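Competence/damage-inducible protein CinA (Agrobacterium tumefaciens, PDB 2A9S) is of unknown function but belongs to the competence/damage-inducible CinA family, whose C-terminal domain acts in some relatives as a nicotinamide mononucleotide deamidase. Local coordinates at residues Pro120-Leu126 with His137-Gly143; Asn134-His138 with Met161-Leu165; Leu26-Glu32 with Ala100-Val106; Ile18-Thr22 with Ser50-Asp54. All coordinates share one frame; numbering follows the deposited sequence.

How the contacts relate
From the N terminus, helix 8-24 runs into strand 28-32; contact 4 starts from the helix and contact 3 from the strand. Contact 4 closes a loop of 27 residues between 18-22 and 50-54, while contact 3 closes one of 67 residues between 26-32 and 100-106. Their segments alternate along the chain, so the two loops cross, and strand 28-32 bonds to the start of strand 53-59. Contact 1 follows in series as the hairpin of strands 123-130 and 135-141. Contact 2 opens on the second hairpin strand, sharing His-137 and His-138 with contact 1, and brings in helix 147-167. Leu-165 of contact 2, and Leu-162 near it, pack on Phe-102 of contact 3.

Contact 1: residues Pro120-Leu126 with His137-Gly143; sequences PVGLVHL and HHEMRYG
Leu-126 and His-138 form a hydrogen-bonded pair of antiparallel strands, and Leu-126 gives up the most surface here. Its CD1 branch lies 3.6 Å from Met-140 CG, the two side chains slanting past one another on the face that also carries Val-124. On the other face His-125 and His-137 meet rim to rim: His-125 ND1 and His-137 NE2 are 2.9 Å apart in a nearly straight hydrogen bond, with the ring planes 14° apart. His-137 has CG anti to its backbone N (chi1 162°), which swings the ring toward His-125. Glu-139 runs alongside His-125, its OE1 3.3 Å from His-125 CE1, while its OE2 takes both NE and NH2 of Arg-141 in a side-on salt bridge. That pairing holds the guanidinium with one face over Leu-123 CD1. Gly-122 is the third residue of a type II turn from Pro-120 to Leu-123, and its O accepts Tyr-142 N at 2.8 Å from above the carbonyl plane. A water joins Val-121 O to Gly-143 N. Helix 147-167 covers the Val-124 and Leu-126 face, where Tyr-142 OH bonds Thr-157; helix 84-96 meets the His-125 face, and strand 102-108 flanks strand 123-130.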
# COMPACT_ATOMS: atom_id res chain seq x y z
N PRO A 120 3.63 -18.35 -15.45
CA PRO A 120 4.27 -17.37 -16.33
C PRO A 120 4.11 -15.94 -15.81
O PRO A 120 3.21 -15.66 -15.00
CB PRO A 120 3.51 -17.52 -17.65
CG PRO A 120 2.13 -18.07 -17.23
CD PRO A 120 2.36 -18.89 -16.00
N VAL A 121 4.98 -15.06 -16.28
CA VAL A 121 4.76 -13.63 -16.09
C VAL A 121 3.33 -13.29 -16.52
O VAL A 121 2.86 -13.78 -17.55
CB VAL A 121 5.82 -12.79 -16.85
CG1 VAL A 121 5.53 -11.26 -16.71
CG2 VAL A 121 7.25 -13.14 -16.32
N GLY A 122 2.62 -12.49 -15.71
CA GLY A 122 1.25 -12.10 -16.03
C GLY A 122 0.17 -12.95 -15.34
O GLY A 122 -1.02 -12.61 -15.41
N LEU A 123 0.58 -14.04 -14.70
CA LEU A 123 -0.34 -14.87 -13.93
C LEU A 123 -0.62 -14.18 -12.60
O LEU A 123 0.31 -13.84 -11.86
CB LEU A 123 0.29 -16.24 -13.62
CG LEU A 123 -0.46 -17.06 -12.57
CD1 LEU A 123 -1.82 -17.51 -13.05
CD2 LEU A 123 0.37 -18.25 -12.11
N VAL A 124 -1.90 -13.97 -12.28
CA VAL A 124 -2.23 -13.29 -11.04
C VAL A 124 -3.44 -14.01 -10.45
O VAL A 124 -4.40 -14.30 -11.16
CB VAL A 124 -2.60 -11.79 -11.26
CG1 VAL A 124 -3.07 -11.12 -9.91
CG2 VAL A 124 -1.45 -10.99 -11.89
N HIS A 125 -3.37 -14.31 -9.16
CA HIS A 125 -4.51 -14.88 -8.43
C HIS A 125 -5.12 -13.76 -7.59
O HIS A 125 -4.40 -13.07 -6.86
CB HIS A 125 -4.05 -16.03 -7.54
CG HIS A 125 -3.79 -17.30 -8.31
ND1 HIS A 125 -4.81 -18.14 -8.72
CD2 HIS A 125 -2.65 -17.83 -8.81
CE1 HIS A 125 -4.30 -19.15 -9.40
NE2 HIS A 125 -2.99 -18.99 -9.46
N LEU A 126 -6.44 -13.57 -7.73
CA LEU A 126 -7.15 -12.54 -6.97
C LEU A 126 -8.25 -13.22 -6.18
O LEU A 126 -8.93 -14.15 -6.68
CB LEU A 126 -7.76 -11.46 -7.88
CG LEU A 126 -6.84 -10.68 -8.82
CD1 LEU A 126 -6.70 -11.40 -10.17
CD2 LEU A 126 -7.38 -9.28 -9.01
N HIS A 137 -12.92 -15.87 -6.35
CA HIS A 137 -11.53 -15.97 -6.83
C HIS A 137 -11.47 -15.98 -8.36
O HIS A 137 -12.31 -16.59 -9.01
CB HIS A 137 -10.79 -17.19 -6.22
CG HIS A 137 -9.56 -17.60 -6.98
ND1 HIS A 137 -9.59 -18.57 -7.97
CD2 HIS A 137 -8.26 -17.19 -6.90
CE1 HIS A 137 -8.36 -18.76 -8.44
NE2 HIS A 137 -7.54 -17.93 -7.82
N HIS A 138 -10.50 -15.28 -8.91
CA HIS A 138 -10.24 -15.32 -10.35
C HIS A 138 -8.78 -15.53 -10.57
O HIS A 138 -7.97 -14.89 -9.91
CB HIS A 138 -10.62 -14.02 -11.02
CG HIS A 138 -12.09 -13.84 -11.20
ND1 HIS A 138 -12.78 -14.38 -12.27
CD2 HIS A 138 -13.00 -13.19 -10.45
CE1 HIS A 138 -14.06 -14.06 -12.17
NE2 HIS A 138 -14.22 -13.34 -11.07
N GLU A 139 -8.44 -16.43 -11.48
CA GLU A 139 -7.09 -16.57 -11.96
C GLU A 139 -7.02 -15.81 -13.28
O GLU A 139 -7.81 -16.07 -14.20
CB GLU A 139 -6.73 -18.04 -12.18
CG GLU A 139 -5.34 -18.23 -12.65
CD GLU A 139 -5.10 -19.68 -12.98
OE1 GLU A 139 -5.51 -20.52 -12.16
OE2 GLU A 139 -4.55 -19.97 -14.06
N MET A 140 -6.13 -14.84 -13.34
CA MET A 140 -5.92 -14.07 -14.56
C MET A 140 -4.57 -14.41 -15.15
O MET A 140 -3.62 -14.75 -14.42
CB MET A 140 -6.02 -12.57 -14.30
CG MET A 140 -7.32 -12.17 -13.59
SD MET A 140 -8.82 -12.55 -14.58
CE MET A 140 -8.76 -11.30 -15.78
N ARG A 141 -4.52 -14.35 -16.48
CA ARG A 141 -3.28 -14.53 -17.24
C ARG A 141 -3.19 -13.37 -18.21
O ARG A 141 -3.72 -13.41 -19.32
CB ARG A 141 -3.28 -15.87 -17.96
CG ARG A 141 -3.12 -17.00 -16.96
CD ARG A 141 -3.51 -18.39 -17.50
NE ARG A 141 -3.26 -19.35 -16.43
CZ ARG A 141 -2.10 -19.99 -16.23
NH1 ARG A 141 -1.06 -19.79 -17.02
NH2 ARG A 141 -1.99 -20.83 -15.21
N TYR A 142 -2.57 -12.29 -17.77
CA TYR A 142 -2.57 -11.07 -18.55
C TYR A 142 -1.53 -11.14 -19.67
O TYR A 142 -1.55 -10.32 -20.57
CB TYR A 142 -2.27 -9.87 -17.64
CG TYR A 142 -3.31 -9.63 -16.55
CD1 TYR A 142 -4.62 -9.22 -16.87
CD2 TYR A 142 -2.97 -9.78 -15.20
CE1 TYR A 142 -5.56 -8.97 -15.86
CE2 TYR A 142 -3.89 -9.53 -14.20
CZ TYR A 142 -5.18 -9.13 -14.53
OH TYR A 142 -6.08 -8.89 -13.52
N GLY A 143 -0.62 -12.11 -19.59
CA GLY A 143 0.44 -12.23 -20.59
C GLY A 143 1.70 -11.47 -20.23
O GLY A 143 1.74 -10.74 -19.24
O HOH W 1 0.16 -14.56 -18.12

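Contact 2: residues Asn134-His138 with Met161-Leu165; sequences NVLHH and MLIAL
Leu-136 packs on Ala-164 and Leu-165 of helix 147-167, and these apolar contacts form the middle of the interface. Leu-136 CD1 reaches the backbone of the helix itself, 3.8 Å from Leu-165 N, and touches Ala-164 CB and Leu-165 CB, each at 4.1 Å. Leu-165 extends back to the strand: with CG anti to the backbone N (chi1 -176°), it brings CD1 to 3.8 Å from Asn-134 O, and the Asn-134 amide slides past it in the opposite direction. Sulfur and methyl contacts make up the second group. Met-161 turns at its last torsion (chi3 65°), laying CE 3.6 Å from Leu-136 O and in the plane of the His-138 ring at its edge. Its SD lies 3.8 Å from His-138 CD2, an oblique sulfur-aromatic approach. Polar bonding between the two segments is absent; the strand instead bonds through its backbone to strand 123-130, as in Leu-136 with Thr-128. Helix and strand run roughly antiparallel, their axes 9.5 Å apart at closest approach. Helix 147-167 lies with helix 8-24 on one face of the mixed sheet and helix 84-96 on the other, an alpha/beta/alpha sandwich in which 135-141 is an outermost strand of the chain's sheet.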
# COMPACT_ATOMS: atom_id res chain seq x y z
N ASN A 134 -18.77 -15.45 2.11
CA ASN A 134 -18.72 -15.45 0.63
C ASN A 134 -17.31 -15.10 0.10
O ASN A 134 -16.71 -14.10 0.53
CB ASN A 134 -19.77 -14.50 0.05
CG ASN A 134 -20.09 -14.78 -1.42
OD1 ASN A 134 -19.81 -15.87 -1.94
ND2 ASN A 134 -20.66 -13.79 -2.10
N VAL A 135 -16.76 -15.96 -0.77
CA VAL A 135 -15.45 -15.72 -1.39
C VAL A 135 -15.57 -15.75 -2.91
O VAL A 135 -16.26 -16.61 -3.47
CB VAL A 135 -14.40 -16.77 -0.95
CG1 VAL A 135 -13.07 -16.52 -1.64
CG2 VAL A 135 -14.21 -16.73 0.57
N LEU A 136 -14.89 -14.84 -3.60
CA LEU A 136 -14.75 -14.91 -5.06
C LEU A 136 -13.27 -15.01 -5.40
O LEU A 136 -12.46 -14.31 -4.78
CB LEU A 136 -15.32 -13.66 -5.72
CG LEU A 136 -16.78 -13.37 -5.44
CD1 LEU A 136 -17.16 -12.05 -6.09
CD2 LEU A 136 -17.65 -14.56 -5.93
N HIS A 137 -12.92 -15.87 -6.35
CA HIS A 137 -11.53 -15.97 -6.83
C HIS A 137 -11.47 -15.98 -8.36
O HIS A 137 -12.31 -16.59 -9.01
CB HIS A 137 -10.79 -17.19 -6.22
CG HIS A 137 -9.56 -17.60 -6.98
ND1 HIS A 137 -9.59 -18.57 -7.97
CD2 HIS A 137 -8.26 -17.19 -6.90
CE1 HIS A 137 -8.36 -18.76 -8.44
NE2 HIS A 137 -7.54 -17.93 -7.82
N HIS A 138 -10.50 -15.28 -8.91
CA HIS A 138 -10.24 -15.32 -10.35
C HIS A 138 -8.78 -15.53 -10.57
O HIS A 138 -7.97 -14.89 -9.91
CB HIS A 138 -10.62 -14.02 -11.02
CG HIS A 138 -12.09 -13.84 -11.20
ND1 HIS A 138 -12.78 -14.38 -12.27
CD2 HIS A 138 -13.00 -13.19 -10.45
CE1 HIS A 138 -14.06 -14.06 -12.17
NE2 HIS A 138 -14.22 -13.34 -11.07
N MET A 161 -13.85 -6.95 -8.87
CA MET A 161 -14.23 -7.97 -7.91
C MET A 161 -14.84 -7.42 -6.62
O MET A 161 -15.80 -8.02 -6.09
CB MET A 161 -13.06 -8.89 -7.59
CG MET A 161 -12.64 -9.75 -8.78
SD MET A 161 -11.09 -10.63 -8.48
CE MET A 161 -11.54 -11.73 -7.13
N LEU A 162 -14.29 -6.33 -6.08
CA LEU A 162 -14.90 -5.67 -4.91
C LEU A 162 -16.35 -5.29 -5.22
O LEU A 162 -17.27 -5.53 -4.40
CB LEU A 162 -14.11 -4.44 -4.49
CG LEU A 162 -12.86 -4.75 -3.67
CD1 LEU A 162 -12.06 -3.42 -3.43
CD2 LEU A 162 -13.25 -5.40 -2.35
N ILE A 163 -16.57 -4.69 -6.39
CA ILE A 163 -17.93 -4.34 -6.82
C ILE A 163 -18.81 -5.58 -6.87
O ILE A 163 -19.92 -5.56 -6.33
CB ILE A 163 -17.94 -3.59 -8.16
CG1 ILE A 163 -17.25 -2.24 -7.98
CG2 ILE A 163 -19.41 -3.42 -8.70
CD1 ILE A 163 -16.71 -1.59 -9.27
N ALA A 164 -18.31 -6.65 -7.48
CA ALA A 164 -19.08 -7.90 -7.62
C ALA A 164 -19.41 -8.53 -6.27
O ALA A 164 -20.55 -9.01 -6.06
CB ALA A 164 -18.34 -8.89 -8.50
N LEU A 165 -18.44 -8.53 -5.36
CA LEU A 165 -18.62 -9.09 -4.02
C LEU A 165 -19.69 -8.31 -3.27
O LEU A 165 -20.51 -8.93 -2.59
CB LEU A 165 -17.31 -9.11 -3.22
CG LEU A 165 -17.33 -9.76 -1.83
CD1 LEU A 165 -17.41 -11.27 -1.92
CD2 LEU A 165 -16.06 -9.35 -1.06

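Contact 3: residues Leu26-Glu32 with Ala100-Val106; sequences LMVSTAE and ANFAVAV
Thr-30 and Val-104 lie side by side at the buried centre of this parallel strand pair, pointing the same way, with CG2 of the threonine 4.0 Å from CG1 of the valine. On the reverse face the residues are small: Ala-31 CB and Ala-105 CB are 4.0 Å apart. Helix 84-96 packs directly on Ala-31, Ala-103 and Ala-105. Just before strand 28-32, Leu-26 extends the Thr-30 and Val-104 face, its CD1 3.7 Å from Phe-102 CE2 in an oblique approach to the ring. Outward lies the parallel ladder, where Ser-29 N, Val-104 N, Ala-31 N and Val-106 N find carbonyls across the gap. At its N-terminal end Asn-101 adds a side-chain bond: with CG anti to the carbonyl carbon (chi1 -51°), its OD1 takes Met-27 N at 2.8 Å, in the carbonyl plane and on a lone pair. Met-27 O in turn accepts Phe-102 N at 3.2 Å. At the far end the Glu-32 carboxylate is buried. The chemistry implies a strand pair joined chiefly by its backbone, N-H to C=O across the ladder, while the carboxylate of Glu-32 draws its bonds from Thr-35 OG1 and the N-H groups of Ile-39 and Ala-40.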
# COMPACT_ATOMS: atom_id res chain seq x y z
N LEU A 26 -20.08 0.50 4.38
CA LEU A 26 -19.14 -0.62 4.21
C LEU A 26 -17.70 -0.14 4.06
O LEU A 26 -17.44 0.94 3.49
CB LEU A 26 -19.53 -1.46 2.99
CG LEU A 26 -20.98 -1.97 2.95
CD1 LEU A 26 -21.29 -2.50 1.56
CD2 LEU A 26 -21.29 -2.99 4.08
N MET A 27 -16.77 -0.97 4.52
CA MET A 27 -15.36 -0.64 4.43
C MET A 27 -14.60 -1.80 3.80
O MET A 27 -15.07 -2.96 3.81
CB MET A 27 -14.75 -0.30 5.79
CG MET A 27 -15.37 0.96 6.45
SD MET A 27 -14.48 1.50 7.94
CE MET A 27 -13.21 2.48 7.14
N VAL A 28 -13.41 -1.47 3.27
CA VAL A 28 -12.59 -2.42 2.54
C VAL A 28 -11.17 -2.45 3.11
O VAL A 28 -10.67 -1.42 3.59
CB VAL A 28 -12.54 -2.08 1.02
CG1 VAL A 28 -12.00 -0.68 0.78
CG2 VAL A 28 -11.72 -3.15 0.24
N SER A 29 -10.55 -3.61 3.03
CA SER A 29 -9.12 -3.70 3.29
C SER A 29 -8.47 -4.41 2.12
O SER A 29 -9.13 -5.16 1.41
CB SER A 29 -8.82 -4.42 4.60
OG SER A 29 -9.25 -5.76 4.57
N THR A 30 -7.19 -4.15 1.92
CA THR A 30 -6.51 -4.70 0.76
C THR A 30 -5.29 -5.43 1.24
O THR A 30 -4.68 -5.02 2.24
CB THR A 30 -6.09 -3.54 -0.23
OG1 THR A 30 -5.16 -2.68 0.41
CG2 THR A 30 -7.32 -2.67 -0.59
N ALA A 31 -4.91 -6.47 0.51
CA ALA A 31 -3.72 -7.23 0.81
C ALA A 31 -2.99 -7.41 -0.51
O ALA A 31 -3.53 -8.08 -1.39
CB ALA A 31 -4.08 -8.58 1.38
N GLU A 32 -1.78 -6.87 -0.64
CA GLU A 32 -1.20 -6.75 -1.97
C GLU A 32 0.20 -7.31 -2.02
O GLU A 32 1.07 -6.94 -1.23
CB GLU A 32 -1.16 -5.27 -2.40
CG GLU A 32 -2.53 -4.59 -2.30
CD GLU A 32 -2.52 -3.21 -2.84
OE1 GLU A 32 -1.99 -3.04 -3.96
OE2 GLU A 32 -3.08 -2.33 -2.15
N ALA A 100 -12.77 -4.12 8.29
CA ALA A 100 -13.49 -4.02 7.02
C ALA A 100 -14.60 -5.06 6.93
O ALA A 100 -14.56 -6.10 7.59
CB ALA A 100 -12.54 -4.21 5.85
N ASN A 101 -15.59 -4.75 6.11
CA ASN A 101 -16.56 -5.72 5.66
C ASN A 101 -16.08 -6.65 4.54
O ASN A 101 -16.53 -7.79 4.46
CB ASN A 101 -17.82 -5.02 5.19
CG ASN A 101 -18.34 -4.05 6.22
OD1 ASN A 101 -17.95 -2.88 6.25
ND2 ASN A 101 -19.21 -4.55 7.10
N PHE A 102 -15.21 -6.13 3.65
CA PHE A 102 -14.68 -6.90 2.51
C PHE A 102 -13.16 -6.77 2.46
O PHE A 102 -12.63 -5.71 2.81
CB PHE A 102 -15.21 -6.36 1.17
CG PHE A 102 -16.72 -6.25 1.07
CD1 PHE A 102 -17.53 -7.35 1.29
CD2 PHE A 102 -17.31 -5.03 0.74
CE1 PHE A 102 -18.94 -7.25 1.21
CE2 PHE A 102 -18.70 -4.91 0.66
CZ PHE A 102 -19.52 -6.02 0.88
N ALA A 103 -12.47 -7.81 2.01
CA ALA A 103 -11.03 -7.69 1.74
C ALA A 103 -10.78 -8.19 0.32
O ALA A 103 -11.49 -9.09 -0.18
CB ALA A 103 -10.18 -8.45 2.74
N VAL A 104 -9.83 -7.56 -0.35
CA VAL A 104 -9.37 -8.07 -1.64
C VAL A 104 -7.88 -8.34 -1.52
O VAL A 104 -7.14 -7.51 -0.97
CB VAL A 104 -9.68 -7.08 -2.82
CG1 VAL A 104 -9.07 -5.68 -2.57
CG2 VAL A 104 -9.27 -7.73 -4.21
N ALA A 105 -7.45 -9.49 -2.06
CA ALA A 105 -6.06 -9.94 -1.98
C ALA A 105 -5.56 -10.31 -3.38
O ALA A 105 -6.30 -10.92 -4.15
CB ALA A 105 -5.96 -11.17 -1.07
N VAL A 106 -4.32 -9.93 -3.69
CA VAL A 106 -3.74 -10.28 -5.01
C VAL A 106 -2.33 -10.81 -4.83
O VAL A 106 -1.55 -10.27 -4.00
CB VAL A 106 -3.77 -9.08 -6.03
CG1 VAL A 106 -5.21 -8.57 -6.23
CG2 VAL A 106 -2.83 -7.92 -5.61

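Contact 4: residues Ile18-Thr22 with Ser50-Asp54; sequences ITDFT and SAVVD
The backbones approach most closely where Thr-22 CA and Val-52 CA lie 6.3 Å apart, helix residues 18-22 facing the bend between a 3-10 segment and the start of a strand. Val-52 carries most of the contact. Its CB lies 3.8 Å from Ile-18 CD1, the isoleucine chain slanting across it. Both valine methyls touch Phe-21 CB, each at 3.9 Å, but CG1, anti to the backbone N (chi1 171°), alone also meets the ring, obliquely, at CD2. CG2, also against Phe-21 CB, comes 3.4 Å from Thr-22 OG1. The hydroxyl is used within the helix: it donates to Ile-18 O at 2.8 Å, reaching it from the opposite face of the carbonyl plane to Thr-22 N, so that one oxygen receives two donors within the helix. Ala-51 CB skirts the same threonine oxygen, and Val-53 brushes Ile-18 CD1. Beyond the pair, Val-52 and Asp-54 bond through their backbones to Val-28 of strand 28-32, Phe-21 meets Phe-102 of strand 102-108, and Val-53 packs on Tyr-60 of the second subunit, placing this part of helix 8-24 against the entry to strand 53-59, the outermost strand on this side within the chain, beside the dimer partner.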
# COMPACT_ATOMS: atom_id res chain seq x y z
N ILE A 18 -16.24 3.83 -3.80
CA ILE A 18 -16.37 4.82 -2.71
C ILE A 18 -17.83 5.30 -2.68
O ILE A 18 -18.43 5.40 -1.60
CB ILE A 18 -15.39 6.00 -2.87
CG1 ILE A 18 -13.92 5.50 -2.91
CG2 ILE A 18 -15.56 7.01 -1.76
CD1 ILE A 18 -13.52 4.53 -1.83
N THR A 19 -18.39 5.55 -3.86
CA THR A 19 -19.75 6.09 -3.96
C THR A 19 -20.80 5.10 -3.40
O THR A 19 -21.69 5.49 -2.66
CB THR A 19 -20.05 6.53 -5.40
OG1 THR A 19 -19.05 7.47 -5.83
CG2 THR A 19 -21.41 7.20 -5.45
N ASP A 20 -20.65 3.82 -3.76
CA ASP A 20 -21.57 2.76 -3.34
C ASP A 20 -21.41 2.40 -1.87
O ASP A 20 -22.41 2.25 -1.14
CB ASP A 20 -21.38 1.52 -4.22
CG ASP A 20 -22.15 1.58 -5.54
OD1 ASP A 20 -23.03 2.47 -5.74
OD2 ASP A 20 -21.88 0.71 -6.40
N PHE A 21 -20.16 2.25 -1.42
CA PHE A 21 -19.92 1.69 -0.10
C PHE A 21 -20.25 2.72 0.98
O PHE A 21 -20.61 2.35 2.10
CB PHE A 21 -18.48 1.20 0.04
CG PHE A 21 -18.20 -0.10 -0.68
CD1 PHE A 21 -18.97 -0.51 -1.76
CD2 PHE A 21 -17.13 -0.89 -0.29
CE1 PHE A 21 -18.68 -1.71 -2.42
CE2 PHE A 21 -16.84 -2.09 -0.95
CZ PHE A 21 -17.61 -2.49 -2.01
N THR A 22 -20.11 4.00 0.66
CA THR A 22 -20.32 5.03 1.70
C THR A 22 -21.75 4.96 2.30
O THR A 22 -21.89 4.82 3.53
CB THR A 22 -19.93 6.46 1.24
OG1 THR A 22 -18.51 6.53 0.93
CG2 THR A 22 -20.26 7.46 2.35
N SER A 50 -11.69 8.02 2.70
CA SER A 50 -11.40 7.80 4.12
C SER A 50 -12.59 7.15 4.82
O SER A 50 -12.41 6.46 5.82
CB SER A 50 -11.08 9.12 4.80
OG SER A 50 -12.09 10.05 4.48
N ALA A 51 -13.80 7.31 4.28
CA ALA A 51 -14.98 6.68 4.88
C ALA A 51 -15.01 5.18 4.66
O ALA A 51 -15.71 4.46 5.39
CB ALA A 51 -16.25 7.30 4.30
N VAL A 52 -14.26 4.72 3.65
CA VAL A 52 -14.42 3.36 3.12
C VAL A 52 -13.16 2.52 3.28
O VAL A 52 -13.24 1.32 3.54
CB VAL A 52 -14.83 3.41 1.61
CG1 VAL A 52 -14.78 1.99 0.94
CG2 VAL A 52 -16.20 4.06 1.43
N VAL A 53 -11.99 3.13 3.11
CA VAL A 53 -10.77 2.34 3.12
C VAL A 53 -10.27 2.20 4.57
O VAL A 53 -9.92 3.18 5.22
CB VAL A 53 -9.69 2.93 2.18
CG1 VAL A 53 -8.45 2.06 2.24
CG2 VAL A 53 -10.18 3.00 0.76
N ASP A 54 -10.26 0.98 5.07
CA ASP A 54 -9.91 0.75 6.46
C ASP A 54 -8.40 0.66 6.62
O ASP A 54 -7.80 1.50 7.30
CB ASP A 54 -10.62 -0.47 7.00
CG ASP A 54 -10.34 -0.71 8.49
OD1 ASP A 54 -10.65 0.21 9.28
OD2 ASP A 54 -9.82 -1.79 8.82